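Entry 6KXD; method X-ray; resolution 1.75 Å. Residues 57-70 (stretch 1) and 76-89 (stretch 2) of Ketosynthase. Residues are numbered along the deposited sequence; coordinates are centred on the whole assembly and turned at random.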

# COMPACT_ATOMS: atom_id res chain seq x y z
N GLU A 57 14.48 15.26 -9.60
CA GLU A 57 14.67 14.00 -10.27
C GLU A 57 15.98 13.36 -9.83
O GLU A 57 16.91 14.02 -9.31
CB GLU A 57 14.71 14.17 -11.78
CG GLU A 57 13.36 14.32 -12.41
CD GLU A 57 13.44 14.51 -13.90
OE1 GLU A 57 14.57 14.40 -14.44
OE2 GLU A 57 12.40 14.75 -14.53
N VAL A 58 16.03 12.04 -10.03
CA VAL A 58 17.26 11.32 -9.97
C VAL A 58 17.94 11.59 -11.30
O VAL A 58 17.38 11.36 -12.38
CB VAL A 58 17.06 9.81 -9.70
CG1 VAL A 58 18.35 9.02 -9.93
CG2 VAL A 58 16.57 9.56 -8.29
N PRO A 59 19.15 12.18 -11.27
CA PRO A 59 19.74 12.74 -12.49
C PRO A 59 20.26 11.71 -13.51
O PRO A 59 19.96 11.84 -14.71
CB PRO A 59 20.87 13.61 -11.89
CG PRO A 59 21.29 12.89 -10.65
CD PRO A 59 19.99 12.36 -10.07
N ASP A 60 20.99 10.69 -13.03
CA ASP A 60 21.81 9.88 -13.91
C ASP A 60 21.70 8.40 -13.53
O ASP A 60 22.71 7.71 -13.34
CB ASP A 60 23.26 10.37 -13.90
CG ASP A 60 23.51 11.59 -14.78
OD1 ASP A 60 22.93 11.65 -15.90
OD2 ASP A 60 24.28 12.48 -14.35
N PHE A 61 20.46 7.90 -13.52
CA PHE A 61 20.15 6.55 -13.14
C PHE A 61 20.60 5.56 -14.22
O PHE A 61 20.19 5.65 -15.37
CB PHE A 61 18.64 6.43 -12.94
CG PHE A 61 18.18 5.04 -12.62
CD1 PHE A 61 18.68 4.37 -11.52
CD2 PHE A 61 17.18 4.44 -13.38
CE1 PHE A 61 18.24 3.09 -11.20
CE2 PHE A 61 16.75 3.16 -13.06
CZ PHE A 61 17.27 2.51 -11.97
N GLU A 62 21.40 4.57 -13.81
CA GLU A 62 21.86 3.51 -14.72
C GLU A 62 21.39 2.17 -14.19
O GLU A 62 22.02 1.59 -13.29
CB GLU A 62 23.39 3.54 -14.84
CG GLU A 62 23.89 4.67 -15.72
CD GLU A 62 25.40 4.84 -15.68
OE1 GLU A 62 25.89 5.80 -16.31
OE2 GLU A 62 26.08 4.02 -15.01
N PRO A 63 20.26 1.67 -14.72
CA PRO A 63 19.63 0.47 -14.16
C PRO A 63 20.58 -0.73 -14.22
O PRO A 63 20.60 -1.52 -13.29
CB PRO A 63 18.34 0.30 -14.98
CG PRO A 63 18.43 1.24 -16.16
CD PRO A 63 19.51 2.25 -15.84
N GLY A 64 21.42 -0.79 -15.26
CA GLY A 64 22.36 -1.86 -15.47
C GLY A 64 23.33 -2.04 -14.32
O GLY A 64 23.90 -3.12 -14.14
N ARG A 65 23.59 -1.00 -13.54
CA ARG A 65 24.46 -1.17 -12.38
C ARG A 65 23.84 -2.16 -11.39
O ARG A 65 24.56 -2.84 -10.67
CB ARG A 65 24.77 0.18 -11.71
CG ARG A 65 25.90 0.96 -12.38
CD ARG A 65 26.37 2.20 -11.62
NE ARG A 65 26.81 2.02 -10.23
CZ ARG A 65 27.80 1.22 -9.80
NH1 ARG A 65 28.09 0.09 -10.42
NH2 ARG A 65 28.49 1.55 -8.71
N TRP A 66 22.50 -2.27 -11.37
CA TRP A 66 21.78 -2.86 -10.25
C TRP A 66 20.92 -4.05 -10.67
O TRP A 66 20.74 -5.01 -9.88
CB TRP A 66 20.90 -1.79 -9.61
CG TRP A 66 21.57 -0.44 -9.59
CD1 TRP A 66 21.30 0.65 -10.37
CD2 TRP A 66 22.64 -0.06 -8.72
NE1 TRP A 66 22.10 1.70 -10.03
CE2 TRP A 66 22.96 1.28 -9.04
CE3 TRP A 66 23.36 -0.73 -7.72
CZ2 TRP A 66 23.96 1.97 -8.37
CZ3 TRP A 66 24.37 -0.05 -7.08
CH2 TRP A 66 24.66 1.28 -7.40
N ILE A 67 20.34 -3.93 -11.87
CA ILE A 67 19.30 -4.82 -12.33
C ILE A 67 19.90 -5.78 -13.35
O ILE A 67 20.47 -5.36 -14.35
CB ILE A 67 18.12 -4.04 -12.92
CG1 ILE A 67 17.58 -3.06 -11.88
CG2 ILE A 67 17.03 -4.99 -13.38
CD1 ILE A 67 16.52 -2.15 -12.42
N HIS A 68 19.75 -7.07 -13.03
CA HIS A 68 20.44 -8.13 -13.78
C HIS A 68 19.46 -9.09 -14.44
O HIS A 68 19.77 -9.64 -15.54
CB HIS A 68 21.38 -8.88 -12.83
CG HIS A 68 22.53 -8.06 -12.37
ND1 HIS A 68 23.66 -7.90 -13.15
CD2 HIS A 68 22.74 -7.39 -11.22
CE1 HIS A 68 24.51 -7.13 -12.51
NE2 HIS A 68 23.97 -6.80 -11.34
N HIS A 69 18.33 -9.37 -13.76
CA HIS A 69 17.49 -10.49 -14.06
C HIS A 69 16.18 -10.06 -14.68
O HIS A 69 15.71 -10.71 -15.52
CB HIS A 69 17.20 -11.33 -12.82
CG HIS A 69 18.42 -11.95 -12.29
ND1 HIS A 69 18.77 -11.91 -10.95
CD2 HIS A 69 19.40 -12.63 -12.93
CE1 HIS A 69 19.90 -12.56 -10.80
NE2 HIS A 69 20.32 -12.98 -12.00
N VAL A 70 15.58 -9.00 -14.15
CA VAL A 70 14.29 -8.59 -14.58
C VAL A 70 14.48 -7.73 -15.82
O VAL A 70 15.18 -6.72 -15.75
CB VAL A 70 13.58 -7.81 -13.45
CG1 VAL A 70 12.24 -7.31 -13.95
CG2 VAL A 70 13.41 -8.67 -12.21
N GLY A 76 8.26 0.17 -14.79
CA GLY A 76 8.51 1.53 -15.05
C GLY A 76 9.61 2.04 -14.16
O GLY A 76 10.26 1.29 -13.43
N ARG A 77 9.78 3.35 -14.17
CA ARG A 77 10.86 3.94 -13.46
C ARG A 77 10.78 3.65 -11.96
O ARG A 77 11.79 3.44 -11.30
CB ARG A 77 10.87 5.44 -13.79
CG ARG A 77 12.13 6.15 -13.33
CD ARG A 77 13.41 5.63 -13.97
NE ARG A 77 13.71 6.32 -15.23
CZ ARG A 77 14.62 7.28 -15.39
NH1 ARG A 77 15.32 7.75 -14.38
NH2 ARG A 77 14.82 7.76 -16.61
N ALA A 78 9.58 3.72 -11.36
CA ALA A 78 9.54 3.56 -9.93
C ALA A 78 10.02 2.15 -9.56
O ALA A 78 10.74 1.98 -8.57
CB ALA A 78 8.15 3.80 -9.42
N GLY A 79 9.57 1.17 -10.34
CA GLY A 79 9.95 -0.24 -10.14
C GLY A 79 11.45 -0.41 -10.30
O GLY A 79 12.09 -1.06 -9.52
N GLN A 80 12.01 0.26 -11.30
CA GLN A 80 13.44 0.19 -11.47
C GLN A 80 14.14 0.77 -10.25
O GLN A 80 15.06 0.17 -9.73
CB GLN A 80 13.90 0.83 -12.78
CG GLN A 80 13.31 0.15 -13.99
CD GLN A 80 13.67 0.89 -15.25
OE1 GLN A 80 14.58 1.71 -15.26
NE2 GLN A 80 13.00 0.54 -16.32
N TYR A 81 13.67 1.91 -9.74
CA TYR A 81 14.32 2.43 -8.59
C TYR A 81 14.22 1.48 -7.41
O TYR A 81 15.20 1.33 -6.62
CB TYR A 81 13.70 3.76 -8.18
CG TYR A 81 13.89 4.91 -9.12
CD1 TYR A 81 14.91 4.94 -10.06
CD2 TYR A 81 13.09 6.04 -9.01
CE1 TYR A 81 15.07 6.03 -10.90
CE2 TYR A 81 13.26 7.14 -9.84
CZ TYR A 81 14.28 7.14 -10.78
OH TYR A 81 14.49 8.18 -11.63
N ALA A 82 13.06 0.83 -7.26
CA ALA A 82 12.82 -0.01 -6.13
C ALA A 82 13.82 -1.18 -6.15
O ALA A 82 14.48 -1.50 -5.13
CB ALA A 82 11.42 -0.53 -6.19
N VAL A 83 13.93 -1.76 -7.34
CA VAL A 83 14.77 -2.96 -7.55
C VAL A 83 16.24 -2.56 -7.33
O VAL A 83 16.97 -3.26 -6.63
CB VAL A 83 14.53 -3.57 -8.95
CG1 VAL A 83 15.49 -4.71 -9.23
CG2 VAL A 83 13.12 -4.09 -9.13
N ALA A 84 16.67 -1.43 -7.93
CA ALA A 84 18.04 -0.96 -7.73
C ALA A 84 18.35 -0.74 -6.25
O ALA A 84 19.36 -1.21 -5.76
CB ALA A 84 18.28 0.26 -8.59
N ALA A 85 17.49 -0.01 -5.50
CA ALA A 85 17.72 0.22 -4.13
C ALA A 85 17.72 -1.10 -3.35
O ALA A 85 18.46 -1.23 -2.35
CB ALA A 85 16.69 1.18 -3.57
N ALA A 86 16.86 -2.04 -3.73
CA ALA A 86 16.80 -3.31 -3.06
C ALA A 86 18.14 -4.04 -3.23
O ALA A 86 18.67 -4.55 -2.25
CB ALA A 86 15.68 -4.14 -3.60
N ARG A 87 18.63 -4.09 -4.48
CA ARG A 87 19.96 -4.68 -4.80
C ARG A 87 20.99 -4.04 -3.86
O ARG A 87 21.63 -4.71 -3.09
CB ARG A 87 20.25 -4.53 -6.29
CG ARG A 87 21.68 -4.87 -6.71
CD ARG A 87 21.93 -6.35 -6.68
NE ARG A 87 21.20 -7.06 -7.73
CZ ARG A 87 21.06 -8.38 -7.73
NH1 ARG A 87 21.66 -9.10 -6.80
NH2 ARG A 87 20.28 -8.97 -8.62
N MET A 88 21.08 -2.71 -3.91
CA MET A 88 22.02 -1.99 -3.09
C MET A 88 21.88 -2.35 -1.62
O MET A 88 22.84 -2.48 -0.92
CB MET A 88 21.82 -0.48 -3.21
CG MET A 88 22.25 0.05 -4.52
SD MET A 88 22.04 1.85 -4.48
CE MET A 88 21.17 1.98 -6.03
N ALA A 89 20.63 -2.46 -1.15
CA ALA A 89 20.40 -2.67 0.23
C ALA A 89 20.91 -4.05 0.64
O ALA A 89 21.47 -4.19 1.71
CB ALA A 89 18.94 -2.52 0.55

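The contact packs a largely irregular segment, 57-70, against one side of the helix that begins at Arg77, and buries 699 Å² counted over both sides. The largest covered areas belong to Trp66 (102 Å²), Phe61 (90 Å²) and Arg87 (82 Å²). Its apolar centre is Ala84. The CA atoms of Trp66 and Ala84 lie only 4.9 Å apart, an approach that the small alanine side chain permits: Ala84 CB sits 3.5 Å from Trp66 CB and 3.9 Å from Phe61 CE1, meeting the phenylalanine ring at its edge.

Phe61 and Trp66 meet the helix at different levels. The Phe61 ring (chi1 176°, t) lies nearer the helix start, where Tyr81 turns an edge to its face. The ring centroids are 4.9 Å apart and the planes are inclined at 84°, with Phe61 CD2 3.6 Å from Tyr81 CE1, which is close to an ideal edge-to-face pair. The CA-to-CB bond of Tyr81 points away from the loop, but its long side chain (chi1 -67°, m) brings the ring back, so that its OH also lies 3.6 Å from Val58 CB.

Trp66 lies toward the later helical turn and receives Met88. Met88 CE stands 3.5 Å from the centroid of the six-membered ring and 8° off its normal, a CH-pi contact directly over the face; Met88 SD, 4.1 Å from the same centroid and 18° off the normal, adds a sulfur-aromatic contact. A flexible thioether suits this place because both its methyl and its sulfur can lie over the broad indole, and the closest approach, Trp66 CZ3 to Met88 CG, is 3.3 Å. Ile67 contributes an aliphatic contact, its CG1 lying 3.8 Å from Val83 CG1, while its CD1 reaches to 4.0 Å from Gln80 CB.

Polarity increases outward. Gln80 OE1 is 3.4 Å from Phe61 CE2, near the ring plane, where the weakly positive C-H edge can accommodate a carbonyl oxygen. Arg77 NH1 donates a hydrogen bond to Tyr81 OH (2.9 Å, 135°) within the helix and lies 3.9 Å from Phe61 CB, thus bordering the aromatic pair.

The single hydrogen bond between the stretches runs from Arg87 NE to Trp66 O (3.0 Å, 154°). The loop carbonyl lies near the guanidinium plane, as expected for an in-plane N-H donor. His68 CD2 lies over one face of the same group, 3.8 Å from Arg87 NE. His69 ND1 approaches Arg87 NH2 to 4.0 Å, a proximity rather than a bond. Arg87 is buried despite its charge, a place it can occupy because NE is satisfied by Trp66 O and both terminal nitrogens are hydrogen-bonded elsewhere in the structure.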